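Local coordinates for Ufm1-specific protease (PDB 5EJJ), which hydrolyses, as a thiol protease, the peptide bond at the C-terminal end of the ubiquitin-like modifier Ufm1, which is attached to various target proteins, at residues R62-S67 and A268-M273; L237-E242 and T286-A291; M272-N277 and Q305-W310. All coordinates share one frame; numbering follows the deposited sequence.

In the fold
All three contacts lie on one side of the chain's centre, away from the active-site residues, and gather around helix 253-280. Contact 1, partly buried, sets that helix against helix 59-68 of the N-terminal MPN domain, joining methionine and phenylalanine packing with one direct amide-to-hydroxyl bond. Contacts 2 and 3 are buried and stay within the region of the UfSP2 N-terminal family. Contact 3 uses the next part of the same helix, overlapping contact 1 at Met272 and Met273, and is largely apolar. Contact 2 relies on waters between strands 235-247 and 289-293. Contacts 2 and 3 both reach the two-stranded sheet of 289-293 and 302-306, their centres about 9 Å apart.

Contact 1 of 3, residues R62-S67 and A268-M273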
loop_
_atom_site.group_PDB
_atom_site.type_symbol
_atom_site.label_atom_id
_atom_site.label_comp_id
_atom_site.label_asym_id
_atom_site.label_seq_id
_atom_site.Cartn_x
_atom_site.Cartn_y
_atom_site.Cartn_z
ATOM N N ARG A 62 4.442 -2.532 22.060
ATOM C CA ARG A 62 5.672 -2.083 21.437
ATOM C C ARG A 62 6.203 -3.221 20.594
ATOM O O ARG A 62 6.562 -3.040 19.440
ATOM C CB ARG A 62 6.711 -1.654 22.472
ATOM C CG ARG A 62 7.852 -0.837 21.887
ATOM C CD ARG A 62 9.126 -0.825 22.767
ATOM N NE ARG A 62 9.590 -2.160 23.194
ATOM C CZ ARG A 62 10.024 -3.145 22.387
ATOM N NH1 ARG A 62 10.068 -3.006 21.062
ATOM N NH2 ARG A 62 10.412 -4.301 22.919
ATOM N N GLN A 63 6.228 -4.410 21.176
ATOM C CA GLN A 63 6.694 -5.593 20.471
ATOM C C GLN A 63 5.794 -5.959 19.304
ATOM O O GLN A 63 6.267 -6.497 18.304
ATOM C CB GLN A 63 6.761 -6.785 21.411
ATOM C CG GLN A 63 7.718 -6.637 22.564
ATOM C CD GLN A 63 7.627 -7.811 23.512
ATOM O OE1 GLN A 63 6.945 -8.806 23.229
ATOM N NE2 GLN A 63 8.311 -7.706 24.646
ATOM N N PHE A 64 4.496 -5.710 19.422
ATOM C CA PHE A 64 3.645 -5.966 18.267
ATOM C C PHE A 64 3.979 -5.023 17.113
ATOM O O PHE A 64 4.066 -5.450 15.964
ATOM C CB PHE A 64 2.161 -5.880 18.579
ATOM C CG PHE A 64 1.310 -6.210 17.397
ATOM C CD1 PHE A 64 1.146 -7.539 16.990
ATOM C CD2 PHE A 64 0.717 -5.199 16.646
ATOM C CE1 PHE A 64 0.376 -7.855 15.886
ATOM C CE2 PHE A 64 -0.055 -5.499 15.538
ATOM C CZ PHE A 64 -0.229 -6.826 15.154
ATOM N N LEU A 65 4.170 -3.748 17.427
ATOM C CA LEU A 65 4.504 -2.765 16.410
ATOM C C LEU A 65 5.758 -3.160 15.660
ATOM O O LEU A 65 5.721 -3.296 14.442
ATOM C CB LEU A 65 4.667 -1.365 17.009
ATOM C CG LEU A 65 3.383 -0.768 17.590
ATOM C CD1 LEU A 65 3.637 0.642 17.980
ATOM C CD2 LEU A 65 2.241 -0.841 16.621
ATOM N N GLU A 66 6.853 -3.368 16.389
ATOM C CA GLU A 66 8.166 -3.614 15.790
ATOM C C GLU A 66 8.151 -4.857 14.898
ATOM O O GLU A 66 8.813 -4.883 13.862
ATOM C CB GLU A 66 9.232 -3.725 16.885
ATOM C CG GLU A 66 10.702 -3.580 16.441
ATOM C CD GLU A 66 11.614 -3.105 17.612
ATOM O OE1 GLU A 66 12.840 -2.860 17.411
ATOM O OE2 GLU A 66 11.089 -2.972 18.752
ATOM N N SER A 67 7.369 -5.866 15.262
ATOM C CA SER A 67 7.356 -7.088 14.481
ATOM C C SER A 67 6.637 -6.871 13.159
ATOM O O SER A 67 6.692 -7.704 12.246
ATOM C CB SER A 67 6.681 -8.222 15.255
ATOM O OG SER A 67 5.276 -8.263 15.040
ATOM N N ALA A 268 7.237 -14.587 12.523
ATOM C CA ALA A 268 6.889 -15.647 13.470
ATOM C C ALA A 268 6.326 -15.030 14.751
ATOM O O ALA A 268 5.256 -15.413 15.198
ATOM C CB ALA A 268 8.066 -16.524 13.771
ATOM N N ASN A 269 7.033 -14.057 15.316
ATOM C CA ASN A 269 6.545 -13.347 16.481
ATOM C C ASN A 269 5.166 -12.732 16.257
ATOM O O ASN A 269 4.328 -12.725 17.149
ATOM C CB ASN A 269 7.535 -12.261 16.881
ATOM C CG ASN A 269 8.904 -12.825 17.262
ATOM O OD1 ASN A 269 9.030 -13.988 17.667
ATOM N ND2 ASN A 269 9.942 -11.993 17.137
ATOM N N ASN A 270 4.933 -12.217 15.057
ATOM C CA ASN A 270 3.649 -11.642 14.715
ATOM C C ASN A 270 2.555 -12.687 14.724
ATOM O O ASN A 270 1.467 -12.419 15.207
ATOM C CB ASN A 270 3.700 -10.975 13.346
ATOM C CG ASN A 270 2.680 -9.847 13.208
ATOM O OD1 ASN A 270 1.549 -10.052 12.746
ATOM N ND2 ASN A 270 3.073 -8.644 13.628
ATOM N N THR A 271 2.845 -13.872 14.182
ATOM C CA THR A 271 1.899 -14.999 14.153
ATOM C C THR A 271 1.607 -15.457 15.566
ATOM O O THR A 271 0.469 -15.749 15.927
ATOM C CB THR A 271 2.497 -16.204 13.416
ATOM O OG1 THR A 271 2.747 -15.858 12.047
ATOM C CG2 THR A 271 1.552 -17.408 13.486
ATOM N N MET A 272 2.674 -15.517 16.353
ATOM C CA MET A 272 2.610 -15.880 17.751
ATOM C C MET A 272 1.650 -14.942 18.465
ATOM O O MET A 272 0.699 -15.379 19.113
ATOM C CB MET A 272 4.009 -15.780 18.352
ATOM C CG MET A 272 4.102 -16.082 19.847
ATOM S SD MET A 272 4.491 -14.678 20.934
ATOM C CE MET A 272 2.868 -14.380 21.625
ATOM N N MET A 273 1.885 -13.647 18.321
ATOM C CA MET A 273 1.073 -12.662 19.009
ATOM C C MET A 273 -0.412 -12.660 18.596
ATOM O O MET A 273 -1.285 -12.487 19.443
ATOM C CB MET A 273 1.686 -11.271 18.884
ATOM C CG MET A 273 2.885 -11.041 19.782
ATOM S SD MET A 273 3.677 -9.419 19.550
ATOM C CE MET A 273 5.319 -9.933 19.059
#
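The polar part of this helix-to-helix contact turns on Ser67 OG. Asn270 has its CG anti to the backbone N, and Asn270 ND2 donates to Ser67 OG at 2.6 Å. The bond is nearly straight, with an N-H...acceptor angle of 162°, and the hydroxyl lies close to the amide plane. Ser67 OG in turn donates to Phe64 O, one turn back in its own helix, at 3.2 Å. It therefore accepts from one helix and gives to the other. The far side of the amide is used too: Asn270 OD1 accepts the backbone N of Gln305, so both ends fix its rotation. Asn270 ND2 also lies 3.6 Å from Phe64 CE1, the amide crossing the ring obliquely.

Apolar packing falls to Met273 and Phe64. Met273 SD sits at the edge of the Phe64 ring, 5.4 Å from its centroid, a Met-aromatic contact. The chain bends at the CG-SD bond (chi3 -120°), bringing Met273 CE to 3.6 Å from Gln63 O.

The two helix axes approach to 9.3 Å at a crossing angle of -135°. Behind helix 59-68, Leu65 packs on Phe36 and Phe38 of strand 33-40; Met272 of helix 253-280 rests on Val148 and Ala152 of helix 144-156.

Contact 2 of 3, residues L237-E242 and T286-A291; sequences LVTIGE and TTTTSA
This is a water-bridged contact between strand 237-242, on an edge strand of the five-stranded sheet, and segment 286-291, whose strand part 289-291 runs at 16° to it and belongs to the two-stranded sheet of 289-293 and 302-306. The axes of 237-242 and 289-291 come no closer than 6.0 Å, and the polar links between the two segments pass through waters, one of them from backbone to backbone.

Three of these follow one another along the strands. Water 1 bonds to Thr239 OG1 at 2.9 Å and accepts the backbone N of Thr288 at a long 3.3 Å. Water 2 joins backbone to backbone, giving to Ile240 O at 3.2 Å and taking from Ser290 N at 2.8 Å. Water 3 donates twice, to Glu242 O at 2.9 Å and to Ser290 OG at 2.8 Å.

Ser290 makes the largest share of the direct packing. Its CB points at the other strand and lies 3.7 Å from Gly241 CA, where the two segments come nearest, CA to CA. Its hydroxyl also bonds to Gln305 OE1 on strand 302-306. Glu242, with CG anti to its carbonyl carbon, extends alongside Ala291; its OE1 pairs with Thr292 OG1 and its OE2 with Ser347 OG. At the other end, a methyl of Leu237, CD1, approaches Thr286 O, and the methyl of Thr239 faces the hydroxyl of Thr288.

Thr271 of helix 253-280 touches both Thr239 and Thr288, so the connecting helix packs across the pair. Strand, helix and near-parallel strand in succession resemble a beta-alpha-beta unit, but one whose strands are water-bridged and each take their direct backbone bonds from other neighbours, 127-139 for the first and 302-306 for the second.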
loop_
_atom_site.group_PDB
_atom_site.type_symbol
_atom_site.label_atom_id
_atom_site.label_comp_id
_atom_site.label_asym_id
_atom_site.label_seq_id
_atom_site.Cartn_x
_atom_site.Cartn_y
_atom_site.Cartn_z
ATOM N N LEU A 237 -0.354 -26.816 14.576
ATOM C CA LEU A 237 -0.734 -25.642 13.821
ATOM C C LEU A 237 0.247 -25.482 12.660
ATOM O O LEU A 237 1.461 -25.630 12.850
ATOM C CB LEU A 237 -0.691 -24.449 14.779
ATOM C CG LEU A 237 -0.790 -22.981 14.372
ATOM C CD1 LEU A 237 -1.847 -22.700 13.311
ATOM C CD2 LEU A 237 -1.065 -22.196 15.642
ATOM N N VAL A 238 -0.270 -25.234 11.453
ATOM C CA VAL A 238 0.626 -24.979 10.320
ATOM C C VAL A 238 0.503 -23.575 9.745
ATOM O O VAL A 238 -0.581 -23.084 9.490
ATOM C CB VAL A 238 0.524 -26.023 9.220
ATOM C CG1 VAL A 238 1.531 -25.733 8.162
ATOM C CG2 VAL A 238 0.813 -27.363 9.795
ATOM N N THR A 239 1.644 -22.927 9.581
ATOM C CA THR A 239 1.695 -21.544 9.157
ATOM C C THR A 239 2.557 -21.493 7.923
ATOM O O THR A 239 3.703 -21.971 7.955
ATOM C CB THR A 239 2.371 -20.673 10.241
ATOM O OG1 THR A 239 1.828 -20.999 11.531
ATOM C CG2 THR A 239 2.172 -19.188 9.957
ATOM N N ILE A 240 2.010 -20.966 6.828
ATOM C CA ILE A 240 2.850 -20.640 5.677
ATOM C C ILE A 240 2.483 -19.267 5.164
ATOM O O ILE A 240 1.329 -18.842 5.291
ATOM C CB ILE A 240 2.786 -21.691 4.544
ATOM C CG1 ILE A 240 1.818 -21.265 3.475
ATOM C CG2 ILE A 240 2.328 -23.012 5.066
ATOM C CD1 ILE A 240 1.469 -22.374 2.576
ATOM N N GLY A 241 3.473 -18.561 4.618
ATOM C CA GLY A 241 3.237 -17.231 4.094
ATOM C C GLY A 241 4.464 -16.479 3.618
ATOM O O GLY A 241 5.577 -16.978 3.745
ATOM N N GLU A 242 4.241 -15.283 3.063
ATOM C CA GLU A 242 5.297 -14.407 2.575
ATOM C C GLU A 242 6.254 -14.063 3.686
ATOM O O GLU A 242 5.855 -13.953 4.841
ATOM C CB GLU A 242 4.714 -13.076 2.119
ATOM C CG GLU A 242 3.783 -13.112 0.922
ATOM C CD GLU A 242 3.353 -11.696 0.448
ATOM O OE1 GLU A 242 3.110 -10.799 1.314
ATOM O OE2 GLU A 242 3.269 -11.487 -0.799
ATOM N N THR A 286 -6.494 -20.226 15.756
ATOM C CA THR A 286 -6.840 -19.792 14.423
ATOM C C THR A 286 -5.639 -19.939 13.511
ATOM O O THR A 286 -4.494 -19.753 13.922
ATOM C CB THR A 286 -7.178 -18.283 14.484
ATOM O OG1 THR A 286 -8.202 -18.066 15.472
ATOM C CG2 THR A 286 -7.592 -17.705 13.096
ATOM N N THR A 287 -5.885 -20.253 12.255
ATOM C CA THR A 287 -4.798 -20.202 11.315
ATOM C C THR A 287 -4.724 -18.780 10.717
ATOM O O THR A 287 -5.731 -18.076 10.689
ATOM C CB THR A 287 -4.958 -21.293 10.274
ATOM O OG1 THR A 287 -3.812 -21.283 9.418
ATOM C CG2 THR A 287 -6.200 -21.069 9.475
ATOM N N THR A 288 -3.544 -18.340 10.276
ATOM C CA THR A 288 -3.388 -16.967 9.757
ATOM C C THR A 288 -3.096 -16.868 8.256
ATOM O O THR A 288 -2.699 -17.847 7.629
ATOM C CB THR A 288 -2.279 -16.180 10.517
ATOM O OG1 THR A 288 -1.000 -16.795 10.302
ATOM C CG2 THR A 288 -2.582 -16.124 12.007
ATOM N N THR A 289 -3.306 -15.676 7.694
ATOM C CA THR A 289 -2.914 -15.358 6.306
ATOM C C THR A 289 -1.844 -14.286 6.315
ATOM O O THR A 289 -1.983 -13.262 6.997
ATOM C CB THR A 289 -4.059 -14.730 5.446
ATOM O OG1 THR A 289 -5.186 -15.612 5.351
ATOM C CG2 THR A 289 -3.550 -14.431 4.056
ATOM N N SER A 290 -0.794 -14.491 5.533
ATOM C CA SER A 290 0.242 -13.479 5.434
ATOM C C SER A 290 -0.065 -12.362 4.442
ATOM O O SER A 290 -0.329 -12.617 3.264
ATOM C CB SER A 290 1.577 -14.117 5.094
ATOM O OG SER A 290 2.365 -14.180 6.264
ATOM N N ALA A 291 0.006 -11.119 4.917
ATOM C CA ALA A 291 -0.203 -9.958 4.063
ATOM C C ALA A 291 0.920 -8.938 4.194
ATOM O O ALA A 291 1.568 -8.829 5.239
ATOM C CB ALA A 291 -1.554 -9.302 4.375
HETATM O O HOH W 1 -0.856 -19.854 11.318
HETATM O O HOH W 2 -0.739 -16.852 3.986
HETATM O O HOH W 3 4.743 -15.203 7.207
#

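Contact 3 of 3, residues M272-N277 and Q305-W310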
loop_
_atom_site.group_PDB
_atom_site.type_symbol
_atom_site.label_atom_id
_atom_site.label_comp_id
_atom_site.label_asym_id
_atom_site.label_seq_id
_atom_site.Cartn_x
_atom_site.Cartn_y
_atom_site.Cartn_z
ATOM N N MET A 272 2.674 -15.517 16.353
ATOM C CA MET A 272 2.610 -15.880 17.751
ATOM C C MET A 272 1.650 -14.942 18.465
ATOM O O MET A 272 0.699 -15.379 19.113
ATOM C CB MET A 272 4.009 -15.780 18.352
ATOM C CG MET A 272 4.102 -16.082 19.847
ATOM S SD MET A 272 4.491 -14.678 20.934
ATOM C CE MET A 272 2.868 -14.380 21.625
ATOM N N MET A 273 1.885 -13.647 18.321
ATOM C CA MET A 273 1.073 -12.662 19.009
ATOM C C MET A 273 -0.412 -12.660 18.596
ATOM O O MET A 273 -1.285 -12.487 19.443
ATOM C CB MET A 273 1.686 -11.271 18.884
ATOM C CG MET A 273 2.885 -11.041 19.782
ATOM S SD MET A 273 3.677 -9.419 19.550
ATOM C CE MET A 273 5.319 -9.933 19.059
ATOM N N VAL A 274 -0.712 -12.848 17.318
ATOM C CA VAL A 274 -2.104 -12.801 16.890
ATOM C C VAL A 274 -2.801 -14.036 17.411
ATOM O O VAL A 274 -3.935 -13.983 17.871
ATOM C CB VAL A 274 -2.247 -12.777 15.358
ATOM C CG1 VAL A 274 -3.684 -12.591 14.976
ATOM C CG2 VAL A 274 -1.462 -11.639 14.780
ATOM N N THR A 275 -2.103 -15.157 17.331
ATOM C CA THR A 275 -2.628 -16.433 17.799
ATOM C C THR A 275 -2.966 -16.415 19.285
ATOM O O THR A 275 -4.088 -16.724 19.659
ATOM C CB THR A 275 -1.635 -17.554 17.511
ATOM O OG1 THR A 275 -1.509 -17.694 16.089
ATOM C CG2 THR A 275 -2.134 -18.847 18.102
ATOM N N VAL A 276 -1.989 -16.055 20.116
ATOM C CA VAL A 276 -2.213 -15.902 21.547
ATOM C C VAL A 276 -3.429 -15.016 21.819
ATOM O O VAL A 276 -4.320 -15.403 22.562
ATOM C CB VAL A 276 -0.966 -15.337 22.281
ATOM C CG1 VAL A 276 -1.352 -14.702 23.609
ATOM C CG2 VAL A 276 0.056 -16.426 22.505
ATOM N N ASN A 277 -3.464 -13.838 21.207
ATOM C CA ASN A 277 -4.596 -12.925 21.311
ATOM C C ASN A 277 -5.946 -13.606 21.078
ATOM O O ASN A 277 -6.876 -13.435 21.855
ATOM C CB ASN A 277 -4.422 -11.779 20.306
ATOM C CG ASN A 277 -5.295 -10.572 20.624
ATOM O OD1 ASN A 277 -5.042 -9.871 21.603
ATOM N ND2 ASN A 277 -6.312 -10.313 19.790
ATOM N N GLN A 305 0.462 -10.832 9.954
ATOM C CA GLN A 305 -0.216 -12.118 9.934
ATOM C C GLN A 305 -1.658 -11.818 10.303
ATOM O O GLN A 305 -1.919 -11.224 11.360
ATOM C CB GLN A 305 0.408 -13.036 10.969
ATOM C CG GLN A 305 1.877 -13.177 10.777
ATOM C CD GLN A 305 2.168 -13.744 9.422
ATOM O OE1 GLN A 305 2.647 -13.042 8.538
ATOM N NE2 GLN A 305 1.844 -15.018 9.229
ATOM N N LEU A 306 -2.587 -12.177 9.415
ATOM C CA LEU A 306 -4.003 -11.826 9.595
ATOM C C LEU A 306 -4.869 -13.001 10.069
ATOM O O LEU A 306 -4.823 -14.094 9.492
ATOM C CB LEU A 306 -4.564 -11.274 8.296
ATOM C CG LEU A 306 -3.949 -9.971 7.837
ATOM C CD1 LEU A 306 -4.522 -9.624 6.500
ATOM C CD2 LEU A 306 -4.243 -8.895 8.859
ATOM N N PRO A 307 -5.650 -12.781 11.133
ATOM C CA PRO A 307 -6.534 -13.826 11.669
ATOM C C PRO A 307 -7.771 -14.032 10.795
ATOM O O PRO A 307 -8.826 -13.480 11.082
ATOM C CB PRO A 307 -6.920 -13.292 13.057
ATOM C CG PRO A 307 -6.719 -11.811 12.975
ATOM C CD PRO A 307 -5.595 -11.587 11.991
ATOM N N THR A 308 -7.649 -14.829 9.743
ATOM C CA THR A 308 -8.719 -14.945 8.754
ATOM C C THR A 308 -9.750 -16.061 9.006
ATOM O O THR A 308 -10.681 -16.249 8.204
ATOM C CB THR A 308 -8.151 -15.113 7.342
ATOM O OG1 THR A 308 -6.987 -15.961 7.386
ATOM C CG2 THR A 308 -7.807 -13.755 6.751
ATOM N N LYS A 309 -9.588 -16.800 10.101
ATOM C CA LYS A 309 -10.595 -17.781 10.477
ATOM C C LYS A 309 -11.487 -17.263 11.593
ATOM O O LYS A 309 -12.369 -17.972 12.046
ATOM C CB LYS A 309 -9.960 -19.112 10.869
ATOM C CG LYS A 309 -9.444 -19.928 9.678
ATOM C CD LYS A 309 -10.548 -20.271 8.679
ATOM C CE LYS A 309 -10.010 -21.053 7.479
ATOM N NZ LYS A 309 -11.101 -21.471 6.539
ATOM N N TRP A 310 -11.260 -16.028 12.033
ATOM C CA TRP A 310 -12.199 -15.343 12.925
ATOM C C TRP A 310 -13.509 -15.008 12.178
ATOM O O TRP A 310 -13.613 -15.163 10.947
ATOM C CB TRP A 310 -11.572 -14.058 13.490
ATOM C CG TRP A 310 -10.444 -14.260 14.492
ATOM C CD1 TRP A 310 -9.930 -15.447 14.923
ATOM C CD2 TRP A 310 -9.707 -13.238 15.181
ATOM N NE1 TRP A 310 -8.923 -15.231 15.837
ATOM C CE2 TRP A 310 -8.766 -13.882 16.007
ATOM C CE3 TRP A 310 -9.745 -11.841 15.173
ATOM C CZ2 TRP A 310 -7.879 -13.180 16.813
ATOM C CZ3 TRP A 310 -8.865 -11.150 15.980
ATOM C CH2 TRP A 310 -7.948 -11.817 16.786
#
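Trp310 leaves the backbone with CG anti to its own carbonyl carbon (chi1 -70°), and its CB points toward helix 253-280. From there the indole reaches back over the chain that precedes it: Pro307 CB sits 3.4 Å above the ring plane, over its centre. NE1, on the pyrrole side, makes a weak hydrogen bond to Thr286 OG1. Further out along the six-membered ring, CZ2 comes to 4.2 Å from Val274 O, a loose approach. The tip, CH2, meets Asn277 ND2 at 3.7 Å; the amide nitrogen lies at the edge of the ring, near its plane, with the amide and indole planes 34° apart.

One turn earlier in the helix, Val274 makes the rest of the contact with its two methyls. CG1, anti to the backbone N, presses on the proline ring, 3.7 Å from Pro307 CD and as close to its CG. CG2, beside the backbone N, lies 3.5 Å from Gln305 O. Pro307 thus meets both groups, the valine methyl at CD and CG and the indole face over CB, from directions about a right angle apart. It is also the centre of an inverse gamma turn.

Tyr318 of helix 312-325 completes the group: it touches Val274 and Pro307 and meets the Trp310 ring edge-to-face, while Arg283 adds a cation-pi contact to the indole. On another flank of helix 253-280, Thr275 and Val276 pack against Val148 of helix 144-156. In strand 302-306, Leu306 packs on Ala291 and Tyr293 of strand 289-293.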